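Cysteine hydrolase (Pseudomonas syringae pv. phaseolicola 1448A, PDB 3IRV) probably acts as a hydrolase of the isochorismatase family, with a substrate that remains to be established. Local coordinates at residues S79-G82 and R83-L87. Residues are numbered along the deposited sequence; the frame is centred on the assembly and turned at random.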
loop_
_atom_site.group_PDB
_atom_site.type_symbol
_atom_site.label_atom_id
_atom_site.label_comp_id
_atom_site.label_asym_id
_atom_site.label_seq_id
_atom_site.Cartn_x
_atom_site.Cartn_y
_atom_site.Cartn_z
ATOM N N SER A 79 -22.861 8.205 4.339
ATOM C CA SER A 79 -22.216 9.224 5.206
ATOM C C SER A 79 -20.733 8.968 5.457
ATOM O O SER A 79 -19.993 9.893 5.837
ATOM C CB SER A 79 -22.935 9.374 6.542
ATOM O OG SER A 79 -22.789 8.197 7.310
ATOM N N ASP A 80 -20.291 7.737 5.193
ATOM C CA ASP A 80 -18.933 7.304 5.539
ATOM C C ASP A 80 -18.202 6.744 4.333
ATOM O O ASP A 80 -17.201 6.029 4.483
ATOM C CB ASP A 80 -18.955 6.274 6.677
ATOM C CG ASP A 80 -19.878 5.095 6.394
ATOM O OD1 ASP A 80 -20.436 4.982 5.258
ATOM O OD2 ASP A 80 -20.026 4.253 7.306
ATOM N N THR A 81 -18.721 7.057 3.133
ATOM C CA THR A 81 -18.064 6.653 1.887
ATOM C C THR A 81 -17.956 7.848 0.963
ATOM O O THR A 81 -18.951 8.539 0.673
ATOM C CB THR A 81 -18.807 5.519 1.159
ATOM O OG1 THR A 81 -20.180 5.894 0.914
ATOM C CG2 THR A 81 -18.745 4.231 1.972
ATOM N N GLY A 82 -16.723 8.139 0.567
ATOM C CA GLY A 82 -16.430 9.222 -0.382
ATOM C C GLY A 82 -15.684 8.585 -1.538
ATOM O O GLY A 82 -16.310 8.104 -2.499
ATOM N N ARG A 83 -14.349 8.560 -1.443
ATOM C CA ARG A 83 -13.545 7.871 -2.467
ATOM C C ARG A 83 -13.920 6.399 -2.657
ATOM O O ARG A 83 -13.932 5.922 -3.786
ATOM C CB ARG A 83 -12.047 8.020 -2.214
ATOM C CG ARG A 83 -11.583 9.498 -2.064
ATOM C CD ARG A 83 -11.697 10.333 -3.350
ATOM N NE ARG A 83 -13.070 10.767 -3.599
ATOM C CZ ARG A 83 -13.672 11.766 -2.946
ATOM N NH1 ARG A 83 -14.933 12.061 -3.244
ATOM N NH2 ARG A 83 -13.029 12.476 -1.981
ATOM N N MET A 84 -14.255 5.710 -1.561
ATOM C CA MET A 84 -14.665 4.302 -1.637
ATOM C C MET A 84 -15.888 4.166 -2.575
ATOM O O MET A 84 -15.949 3.245 -3.401
ATOM C CB MET A 84 -14.969 3.720 -0.242
ATOM C CG MET A 84 -15.302 2.236 -0.258
ATOM S SD MET A 84 -13.936 1.070 -0.685
ATOM C CE MET A 84 -14.971 -0.311 -1.173
ATOM N N ARG A 85 -16.821 5.113 -2.481
ATOM C CA ARG A 85 -18.014 5.081 -3.343
ATOM C C ARG A 85 -17.710 5.491 -4.793
ATOM O O ARG A 85 -18.341 4.996 -5.732
ATOM C CB ARG A 85 -19.148 5.902 -2.730
ATOM C CG ARG A 85 -20.429 5.908 -3.573
ATOM C CD ARG A 85 -21.680 6.071 -2.717
ATOM N NE ARG A 85 -21.472 6.900 -1.524
ATOM C CZ ARG A 85 -21.902 8.150 -1.393
ATOM N NH1 ARG A 85 -22.570 8.734 -2.382
ATOM N NH2 ARG A 85 -21.673 8.814 -0.276
ATOM N N ASP A 86 -16.717 6.358 -4.995
ATOM C CA ASP A 86 -16.293 6.691 -6.371
ATOM C C ASP A 86 -15.709 5.480 -7.074
ATOM O O ASP A 86 -15.955 5.263 -8.272
ATOM C CB ASP A 86 -15.250 7.823 -6.364
ATOM C CG ASP A 86 -15.840 9.158 -5.939
ATOM O OD1 ASP A 86 -16.942 9.498 -6.436
ATOM O OD2 ASP A 86 -15.207 9.883 -5.131
ATOM N N LEU A 87 -14.953 4.681 -6.328
ATOM C CA LEU A 87 -14.288 3.509 -6.886
ATOM C C LEU A 87 -15.211 2.302 -6.958
ATOM O O LEU A 87 -15.131 1.528 -7.908
ATOM C CB LEU A 87 -13.053 3.171 -6.060
ATOM C CG LEU A 87 -11.737 3.907 -6.413
ATOM C CD1 LEU A 87 -11.199 3.465 -7.772
ATOM C CD2 LEU A 87 -11.817 5.413 -6.336
HETATM O O HOH W 1 -14.434 6.626 1.253
HETATM O O HOH W 2 -18.634 9.495 -3.457
#
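Arg85 lays its side chain across Thr81 at about a right angle, its CB 3.9 Å from Thr81 CB. Arg85 NE donates to Thr81 OG1 at 2.9 Å. This bond is nearly straight (171°), and the hydroxyl oxygen lies at the guanidinium edge, in its plane. NH2 adds a weak bond to the backbone O of Thr81. Arg85 CG is anti to the backbone N (chi1 -180°), and a bend at chi3 (33°) brings the guanidinium edge to Thr81. Asp92 ties the pair together, with a hydrogen bond to Thr81 OG1 and a salt bridge to Arg85 NE.

Gly82 is the N-cap of helix 83-87. Gly82 O accepts from Asp86 N at 3.1 Å and weakly from Arg85 N; a water also donates to it. A second water accepts from Gly82 N and Met84 N, and Glu164 of the second subunit accepts from Arg83 N.

Arg83 passes one guanidinium face over Gly82 C, with CZ at 4.0 Å. Bends at chi2 and chi3 fold it back to Asp86. There NE (2.8 Å) and NH1 (2.9 Å) of Arg83 grip the single oxygen Asp86 OD2, both in the guanidinium plane.

The two arginines thus have different jobs: Arg85 joins the helix to the loop after strand 66-72, while Arg83 closes a salt bridge within the first turn. Asp92 and Asp86, each the salt-bridge partner of one arginine, probably offset the charge of Arg85 and Arg83.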